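Long-range contacts in methyltransferase type 12 (PDB 3JWG), which probably catalyses, through this C-terminal methyltransferase domain of bacterial Hen1, S-adenosyl-L-methionine-dependent 2'-O-methylation of the 3'-terminal nucleotide of small RNAs: residues Val24-Asn29 with Asp50-Gln55; Ile34-Gly39 with Thr57-Ser62; Ala105-Glu110 with Thr135-Thr140. All coordinates share one frame; numbering follows the deposited sequence.

Contact 1: residues Val24-Asn29 with Asp50-Gln55; sequences VLKSVN and DKSFEQ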
loop_
_atom_site.group_PDB
_atom_site.type_symbol
_atom_site.label_atom_id
_atom_site.label_comp_id
_atom_site.label_asym_id
_atom_site.label_seq_id
_atom_site.Cartn_x
_atom_site.Cartn_y
_atom_site.Cartn_z
ATOM N N VAL A 24 4.333 5.610 -9.796
ATOM C CA VAL A 24 4.702 4.251 -10.175
ATOM C C VAL A 24 3.526 3.586 -10.894
ATOM O O VAL A 24 3.698 2.964 -11.949
ATOM C CB VAL A 24 5.109 3.407 -8.942
ATOM C CG1 VAL A 24 5.318 1.951 -9.350
ATOM C CG2 VAL A 24 6.393 3.961 -8.339
ATOM N N LEU A 25 2.331 3.725 -10.323
ATOM C CA LEU A 25 1.123 3.153 -10.917
ATOM C C LEU A 25 0.937 3.670 -12.347
ATOM O O LEU A 25 0.696 2.898 -13.282
ATOM C CB LEU A 25 -0.093 3.523 -10.069
ATOM C CG LEU A 25 -0.099 2.884 -8.677
ATOM C CD1 LEU A 25 -1.174 3.508 -7.815
ATOM C CD2 LEU A 25 -0.315 1.384 -8.827
ATOM N N LYS A 26 1.041 4.982 -12.510
ATOM C CA LYS A 26 0.900 5.584 -13.831
ATOM C C LYS A 26 1.994 5.065 -14.767
ATOM O O LYS A 26 1.731 4.784 -15.940
ATOM C CB LYS A 26 0.985 7.111 -13.722
ATOM C CG LYS A 26 0.731 7.868 -15.024
ATOM C CD LYS A 26 -0.706 7.696 -15.516
ATOM C CE LYS A 26 -0.975 8.558 -16.752
ATOM N NZ LYS A 26 -0.779 10.013 -16.450
ATOM N N SER A 27 3.214 4.926 -14.248
ATOM C CA SER A 27 4.332 4.460 -15.065
ATOM C C SER A 27 4.095 3.060 -15.628
ATOM O O SER A 27 4.615 2.727 -16.696
ATOM C CB SER A 27 5.651 4.488 -14.270
ATOM O OG SER A 27 5.790 3.368 -13.409
ATOM N N VAL A 28 3.304 2.246 -14.932
ATOM C CA VAL A 28 3.028 0.896 -15.419
ATOM C C VAL A 28 1.667 0.817 -16.104
ATOM O O VAL A 28 1.206 -0.260 -16.470
ATOM C CB VAL A 28 3.105 -0.160 -14.279
ATOM C CG1 VAL A 28 4.499 -0.146 -13.654
ATOM C CG2 VAL A 28 2.047 0.112 -13.222
ATOM N N ASN A 29 1.034 1.970 -16.274
ATOM C CA ASN A 29 -0.266 2.057 -16.932
ATOM C C ASN A 29 -1.369 1.291 -16.207
ATOM O O ASN A 29 -2.205 0.658 -16.844
ATOM C CB ASN A 29 -0.149 1.562 -18.383
ATOM C CG ASN A 29 -1.371 1.906 -19.219
ATOM O OD1 ASN A 29 -1.943 2.986 -19.083
ATOM N ND2 ASN A 29 -1.763 0.993 -20.105
ATOM N N ASP A 50 -6.304 11.990 -10.863
ATOM C CA ASP A 50 -5.725 11.582 -12.142
ATOM C C ASP A 50 -6.766 10.758 -12.908
ATOM O O ASP A 50 -7.044 9.611 -12.555
ATOM C CB ASP A 50 -4.461 10.751 -11.905
ATOM C CG ASP A 50 -3.638 10.570 -13.164
ATOM O OD1 ASP A 50 -4.207 10.165 -14.197
ATOM O OD2 ASP A 50 -2.416 10.826 -13.124
ATOM N N LYS A 51 -7.329 11.342 -13.963
ATOM C CA LYS A 51 -8.367 10.680 -14.756
ATOM C C LYS A 51 -7.991 9.339 -15.388
ATOM O O LYS A 51 -8.865 8.613 -15.858
ATOM C CB LYS A 51 -8.872 11.619 -15.859
ATOM C CG LYS A 51 -7.849 11.893 -16.953
ATOM C CD LYS A 51 -8.483 12.578 -18.154
ATOM C CE LYS A 51 -7.455 12.830 -19.248
ATOM N NZ LYS A 51 -8.080 13.387 -20.483
ATOM N N SER A 52 -6.704 9.007 -15.413
ATOM C CA SER A 52 -6.286 7.744 -16.008
ATOM C C SER A 52 -6.746 6.555 -15.171
ATOM O O SER A 52 -6.878 5.447 -15.684
ATOM C CB SER A 52 -4.759 7.697 -16.174
ATOM O OG SER A 52 -4.095 7.655 -14.919
ATOM N N PHE A 53 -6.995 6.780 -13.885
ATOM C CA PHE A 53 -7.438 5.696 -13.012
ATOM C C PHE A 53 -8.952 5.511 -13.121
ATOM O O PHE A 53 -9.728 6.311 -12.604
ATOM C CB PHE A 53 -7.003 5.989 -11.575
ATOM C CG PHE A 53 -5.507 6.074 -11.416
ATOM C CD1 PHE A 53 -4.713 4.950 -11.610
ATOM C CD2 PHE A 53 -4.889 7.291 -11.143
ATOM C CE1 PHE A 53 -3.320 5.033 -11.540
ATOM C CE2 PHE A 53 -3.494 7.390 -11.070
ATOM C CZ PHE A 53 -2.707 6.257 -11.270
ATOM N N GLU A 54 -9.356 4.440 -13.797
ATOM C CA GLU A 54 -10.767 4.151 -14.031
ATOM C C GLU A 54 -11.507 3.575 -12.833
ATOM O O GLU A 54 -12.671 3.904 -12.602
ATOM C CB GLU A 54 -10.899 3.205 -15.229
ATOM C CG GLU A 54 -10.159 3.695 -16.474
ATOM C CD GLU A 54 -10.559 2.943 -17.733
ATOM O OE1 GLU A 54 -11.767 2.935 -18.055
ATOM O OE2 GLU A 54 -9.675 2.366 -18.403
ATOM N N GLN A 55 -10.838 2.709 -12.079
ATOM C CA GLN A 55 -11.445 2.100 -10.900
ATOM C C GLN A 55 -10.475 2.251 -9.748
ATOM O O GLN A 55 -9.315 1.864 -9.851
ATOM C CB GLN A 55 -11.740 0.619 -11.145
ATOM C CG GLN A 55 -12.328 -0.119 -9.938
ATOM C CD GLN A 55 -13.605 0.520 -9.423
ATOM O OE1 GLN A 55 -14.493 0.871 -10.205
ATOM N NE2 GLN A 55 -13.711 0.666 -8.102
#
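Lys26, on the last turn of helix 13-27, reaches across to Asp50 and Ser52 while Leu25 meets the ring of Phe53. With CG anti to the backbone N (chi1 -175°) and the chain bent at chi2 and chi4, the lysine lays its methylenes along Ser52, CD coming to 3.4 Å from OG. Its NZ ends 3.8 Å from Asp50 OD2, a long salt bridge in which the two side chains cross at about a right angle. The carboxylate is oriented from its own segment: Asp50 OD1 accepts Ser52 N on its anti lone pair, an Asx turn, and also takes Ser52 OG at 2.6 Å from above the carboxylate plane. That same OG lies over the centre of one face of Phe53, 3.8 Å above it. Leu25 CB approaches the ring obliquely, 3.9 Å from Phe53 CE1, and Lys26 N lies at the ring edge near its plane. Leu25 and Phe53 are buried against Val33; Lys26 is exposed and Asp50 partly so. A Schellman motif with Asn29 as C-prime residue closes helix 13-27, and the type I turn from Asp50 to Phe53 opens the approach to strand 55-60 of the Rossmann-like methyltransferase fold.

Contact 2: residues Ile34-Gly39 with Thr57-Ser62; sequences IDLGCG and TGVDVS. With MG (magnesium ion), chain B.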
loop_
_atom_site.group_PDB
_atom_site.type_symbol
_atom_site.label_atom_id
_atom_site.label_comp_id
_atom_site.label_asym_id
_atom_site.label_seq_id
_atom_site.Cartn_x
_atom_site.Cartn_y
_atom_site.Cartn_z
ATOM N N ILE A 34 -6.406 -1.232 -6.433
ATOM C CA ILE A 34 -7.032 -1.548 -5.162
ATOM C C ILE A 34 -6.010 -1.283 -4.058
ATOM O O ILE A 34 -4.887 -1.793 -4.094
ATOM C CB ILE A 34 -7.529 -3.020 -5.116
ATOM C CG1 ILE A 34 -8.169 -3.303 -3.755
ATOM C CG2 ILE A 34 -6.389 -3.984 -5.406
ATOM C CD1 ILE A 34 -8.879 -4.632 -3.685
ATOM N N ASP A 35 -6.397 -0.459 -3.093
ATOM C CA ASP A 35 -5.505 -0.114 -1.992
ATOM C C ASP A 35 -5.926 -0.904 -0.767
ATOM O O ASP A 35 -6.980 -0.659 -0.171
ATOM C CB ASP A 35 -5.564 1.396 -1.732
ATOM C CG ASP A 35 -4.561 1.861 -0.686
ATOM O OD1 ASP A 35 -3.480 1.244 -0.545
ATOM O OD2 ASP A 35 -4.858 2.870 -0.016
ATOM N N LEU A 36 -5.098 -1.880 -0.417
ATOM C CA LEU A 36 -5.348 -2.740 0.722
ATOM C C LEU A 36 -4.819 -2.054 1.986
ATOM O O LEU A 36 -3.611 -1.862 2.138
ATOM C CB LEU A 36 -4.665 -4.089 0.482
ATOM C CG LEU A 36 -5.146 -4.760 -0.814
ATOM C CD1 LEU A 36 -4.319 -5.997 -1.118
ATOM C CD2 LEU A 36 -6.635 -5.113 -0.670
ATOM N N GLY A 37 -5.745 -1.681 2.871
ATOM C CA GLY A 37 -5.406 -0.985 4.104
ATOM C C GLY A 37 -5.416 0.501 3.811
ATOM O O GLY A 37 -4.522 1.240 4.235
ATOM N N CYS A 38 -6.448 0.943 3.098
ATOM C CA CYS A 38 -6.569 2.336 2.679
ATOM C C CYS A 38 -6.633 3.403 3.762
ATOM O O CYS A 38 -6.406 4.575 3.478
ATOM C CB CYS A 38 -7.777 2.498 1.748
ATOM S SG CYS A 38 -9.392 2.306 2.560
ATOM N N GLY A 39 -6.945 3.020 4.996
ATOM C CA GLY A 39 -7.024 4.018 6.049
ATOM C C GLY A 39 -8.058 5.081 5.712
ATOM O O GLY A 39 -9.138 4.755 5.217
ATOM N N THR A 57 -10.336 1.397 -5.698
ATOM C CA THR A 57 -10.981 0.695 -4.603
ATOM C C THR A 57 -10.143 0.696 -3.328
ATOM O O THR A 57 -8.972 0.316 -3.346
ATOM C CB THR A 57 -11.270 -0.760 -5.003
ATOM O OG1 THR A 57 -12.093 -0.772 -6.177
ATOM C CG2 THR A 57 -11.976 -1.500 -3.869
ATOM N N GLY A 58 -10.760 1.120 -2.229
ATOM C CA GLY A 58 -10.080 1.155 -0.945
ATOM C C GLY A 58 -10.658 0.103 -0.018
ATOM O O GLY A 58 -11.879 -0.037 0.084
ATOM N N VAL A 59 -9.786 -0.646 0.652
ATOM C CA VAL A 59 -10.214 -1.695 1.573
ATOM C C VAL A 59 -9.525 -1.490 2.923
ATOM O O VAL A 59 -8.340 -1.163 2.978
ATOM C CB VAL A 59 -9.825 -3.095 1.041
ATOM C CG1 VAL A 59 -10.321 -4.172 1.987
ATOM C CG2 VAL A 59 -10.394 -3.307 -0.357
ATOM N N ASP A 60 -10.271 -1.659 4.010
ATOM C CA ASP A 60 -9.692 -1.513 5.343
ATOM C C ASP A 60 -10.329 -2.546 6.273
ATOM O O ASP A 60 -11.422 -3.055 5.998
ATOM C CB ASP A 60 -9.921 -0.097 5.883
ATOM C CG ASP A 60 -8.876 0.313 6.931
ATOM O OD1 ASP A 60 -7.736 0.660 6.544
ATOM O OD2 ASP A 60 -9.191 0.279 8.144
ATOM N N VAL A 61 -9.636 -2.858 7.365
ATOM C CA VAL A 61 -10.118 -3.832 8.342
ATOM C C VAL A 61 -11.133 -3.219 9.294
ATOM O O VAL A 61 -11.965 -3.923 9.863
ATOM C CB VAL A 61 -8.955 -4.397 9.194
ATOM C CG1 VAL A 61 -7.925 -5.057 8.300
ATOM C CG2 VAL A 61 -8.309 -3.281 10.002
ATOM N N SER A 62 -11.065 -1.902 9.455
ATOM C CA SER A 62 -11.951 -1.191 10.370
ATOM C C SER A 62 -13.144 -0.477 9.742
ATOM O O SER A 62 -13.002 0.287 8.784
ATOM C CB SER A 62 -11.136 -0.180 11.179
ATOM O OG SER A 62 -11.981 0.738 11.850
HETATM MG MG MG B . -2.492 2.089 3.550
HETATM O O HOH W 1 -3.086 3.767 1.727
HETATM O O HOH W 2 -2.495 0.429 1.800
HETATM O O HOH W 3 -2.569 4.289 4.818
#
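Ile34-Leu36 and Thr57-Val59 are paired as neighbouring parallel strands in the central sheet, the two strands of a beta-alpha-beta unit whose connection is helix 42-48. The segment axes approach to 4.7 Å and diverge by only 15°, and the bridges run Ile34 with Thr57, Asp35 with Gly58 and Leu36 with Val59. Asp35 supplies both regular links: its N donates to Thr57 O, and its O accepts from Val59 N. On one face, Ile34 CD1 lies 3.9 Å from Val59 CG2, and Leu36 sits side by side with Val59, its CD2 4.1 Å from Val59 CB. On the other face, Cys38 SG, placed between its backbone N and carbonyl carbon (chi1 70°), folds back over Gly58 to 3.5 Å from Val59 N, and occupies the space that a side chain on Gly58 would need.

Beyond Leu36 the pairing turns into a grip on the loop. Val59 O accepts two donors from opposite faces of its carbonyl plane, Gly37 N at 2.6 Å and Cys38 N at 2.8 Å. Asp60 then receives Gly39 N on OD1 from above the carboxylate plane, while OD2 takes Ser62 N in an Asx turn. The type II turn from Asp35 to Cys38 presents Gly37 O to the magnesium ion at 2.3 Å. Asp35 is second shell: its OD1 and OD2 each accept from a metal-bound water, and OD1 also bonds Thr107 OG1, which probably fixes the carboxylate. The metal's other protein ligand is Ile109 O. A glycine-rich loop after the first strand and an acidic residue ending the second are characteristic of the S-adenosylmethionine-binding region of Rossmann-like methyltransferases, and this arrangement is consistent with that site.

Contact 3: residues Ala105-Glu110 with Thr135-Thr140; sequences AATVIE and TVIVST. With MG (magnesium ion), chain B.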
loop_
_atom_site.group_PDB
_atom_site.type_symbol
_atom_site.label_atom_id
_atom_site.label_comp_id
_atom_site.label_asym_id
_atom_site.label_seq_id
_atom_site.Cartn_x
_atom_site.Cartn_y
_atom_site.Cartn_z
ATOM N N ALA A 105 -3.286 -3.312 -10.361
ATOM C CA ALA A 105 -2.269 -3.153 -9.333
ATOM C C ALA A 105 -2.879 -3.052 -7.948
ATOM O O ALA A 105 -4.018 -2.602 -7.790
ATOM C CB ALA A 105 -1.436 -1.897 -9.614
ATOM N N ALA A 106 -2.110 -3.480 -6.953
ATOM C CA ALA A 106 -2.535 -3.405 -5.566
ATOM C C ALA A 106 -1.464 -2.605 -4.832
ATOM O O ALA A 106 -0.267 -2.766 -5.092
ATOM C CB ALA A 106 -2.657 -4.805 -4.955
ATOM N N THR A 107 -1.898 -1.724 -3.942
ATOM C CA THR A 107 -0.977 -0.918 -3.150
ATOM C C THR A 107 -1.150 -1.327 -1.686
ATOM O O THR A 107 -2.264 -1.600 -1.224
ATOM C CB THR A 107 -1.250 0.596 -3.322
ATOM O OG1 THR A 107 -2.617 0.874 -3.013
ATOM C CG2 THR A 107 -0.966 1.032 -4.767
ATOM N N VAL A 108 -0.034 -1.371 -0.969
ATOM C CA VAL A 108 0.005 -1.781 0.426
ATOM C C VAL A 108 0.883 -0.778 1.169
ATOM O O VAL A 108 2.107 -0.881 1.152
ATOM C CB VAL A 108 0.628 -3.193 0.534
ATOM C CG1 VAL A 108 0.611 -3.676 1.974
ATOM C CG2 VAL A 108 -0.132 -4.158 -0.377
ATOM N N ILE A 109 0.250 0.198 1.809
ATOM C CA ILE A 109 0.976 1.238 2.523
ATOM C C ILE A 109 0.652 1.214 4.016
ATOM O O ILE A 109 -0.509 1.214 4.405
ATOM C CB ILE A 109 0.620 2.624 1.943
ATOM C CG1 ILE A 109 0.801 2.600 0.424
ATOM C CG2 ILE A 109 1.484 3.708 2.589
ATOM C CD1 ILE A 109 0.309 3.843 -0.278
ATOM N N GLU A 110 1.690 1.183 4.846
ATOM C CA GLU A 110 1.523 1.153 6.296
ATOM C C GLU A 110 0.627 0.005 6.746
ATOM O O GLU A 110 -0.332 0.191 7.503
ATOM C CB GLU A 110 0.971 2.495 6.779
ATOM C CG GLU A 110 1.835 3.668 6.332
ATOM C CD GLU A 110 1.376 4.999 6.894
ATOM O OE1 GLU A 110 0.167 5.310 6.799
ATOM O OE2 GLU A 110 2.231 5.739 7.422
ATOM N N THR A 135 0.974 -5.658 -10.963
ATOM C CA THR A 135 1.923 -4.893 -10.149
ATOM C C THR A 135 1.480 -4.789 -8.691
ATOM O O THR A 135 0.306 -4.557 -8.409
ATOM C CB THR A 135 2.079 -3.450 -10.679
ATOM O OG1 THR A 135 2.494 -3.482 -12.052
ATOM C CG2 THR A 135 3.116 -2.680 -9.850
ATOM N N VAL A 136 2.418 -4.969 -7.766
ATOM C CA VAL A 136 2.116 -4.823 -6.343
ATOM C C VAL A 136 3.132 -3.821 -5.796
ATOM O O VAL A 136 4.330 -3.953 -6.043
ATOM C CB VAL A 136 2.261 -6.146 -5.561
ATOM C CG1 VAL A 136 2.034 -5.889 -4.072
ATOM C CG2 VAL A 136 1.263 -7.181 -6.080
ATOM N N ILE A 137 2.650 -2.808 -5.089
ATOM C CA ILE A 137 3.527 -1.799 -4.506
ATOM C C ILE A 137 3.394 -1.865 -2.992
ATOM O O ILE A 137 2.309 -1.636 -2.450
ATOM C CB ILE A 137 3.139 -0.378 -4.981
ATOM C CG1 ILE A 137 3.278 -0.283 -6.507
ATOM C CG2 ILE A 137 4.024 0.659 -4.300
ATOM C CD1 ILE A 137 2.784 1.037 -7.084
ATOM N N VAL A 138 4.489 -2.197 -2.310
ATOM C CA VAL A 138 4.477 -2.287 -0.849
ATOM C C VAL A 138 5.386 -1.209 -0.286
ATOM O O VAL A 138 6.559 -1.123 -0.656
ATOM C CB VAL A 138 4.987 -3.662 -0.338
ATOM C CG1 VAL A 138 4.866 -3.723 1.183
ATOM C CG2 VAL A 138 4.201 -4.801 -0.978
ATOM N N SER A 139 4.839 -0.380 0.594
ATOM C CA SER A 139 5.603 0.695 1.219
ATOM C C SER A 139 5.585 0.506 2.729
ATOM O O SER A 139 4.540 0.226 3.318
ATOM C CB SER A 139 4.991 2.055 0.861
ATOM O OG SER A 139 5.693 3.117 1.480
ATOM N N THR A 140 6.747 0.666 3.355
ATOM C CA THR A 140 6.856 0.503 4.795
ATOM C C THR A 140 8.058 1.313 5.282
ATOM O O THR A 140 8.998 1.562 4.526
ATOM C CB THR A 140 7.034 -1.002 5.157
ATOM O OG1 THR A 140 6.865 -1.192 6.567
ATOM C CG2 THR A 140 8.408 -1.502 4.732
HETATM MG MG MG B . -2.492 2.089 3.550
HETATM O O HOH W 2 -2.495 0.429 1.800
HETATM O O HOH W 1 -3.086 3.767 1.727
HETATM O O HOH W 3 -2.569 4.289 4.818
#
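Ala105-Ile109 and Thr135-Ser139 form a parallel beta pair in the middle of the Rossmann-like methyltransferase sheet, two strands of a beta-alpha-beta unit crossed over by helix 117-131. Their segment axes lie 4.7 Å apart and differ in direction by 7°, and bridges run without a break from Ala105 opposite Thr135 to Ile109 opposite Ser139. The even-numbered residues of strand 105-109 make the ladder: Ala106 N donates to Thr135 O and Ala106 O accepts from Ile137 N, then Val108 N donates to Ile137 O and Val108 O accepts from Ser139 N. Past the strand end, Glu110 N to Ser139 O is weak at 3.4 Å. CA-H groups add to the same carbonyls, Ala105 CA coming to 3.1 Å from Thr135 O.

Side chains alternate across the two faces. Val108 CB comes to 4.2 Å from Val138 CG2, and beside this pair Val136 holds CG1 anti to its backbone N (chi1 176°), 4.0 Å from Ala106 O. Phe123 and Leu127 of helix 117-131 cover Val108 on this face. On the other face Ala105 CB meets Thr135 CB at 4.0 Å, with Ile137 farther along; Leu25 of helix 13-27 packs on Ala105 and Ile137. Ile109 CG2 lies 4.2 Å from Ser139 CB nearer the strand ends.

At its C-terminal end strand 105-109 meets the metal site, where both its ligand and its water donor are backbone atoms of Ile109. Gly37 O is the second protein ligand beside Ile109 O, and the ion's remaining ligands among the nearby atoms are three waters. Ile109 N donates to one of these metal-bound waters, while Ile109 O coordinates the magnesium ion directly at 2.3 Å.

In the fold
Contacts 2 and 3 are buried pairings in one sheet, while contact 1 is partly exposed and lies near the strands' N-terminal ends. Strands 32-36 and 105-109 are neighbours, so contacts 2 and 3 are stitched together by a probable hydrogen bond from Leu36 N to Thr107 O, and they share the magnesium ion and its three waters. Contact 1 joins contact 3 by packing alone: Leu25 CD2 lies 3.6 Å from both Ala105 CB and Ile137 CD1. The chemistry follows position. Contact 1 rests on side-chain packing, with only a long salt bridge added, contact 3 mainly on a backbone ladder, and contact 2 adds carboxylates that hold its loop and metal-bound waters.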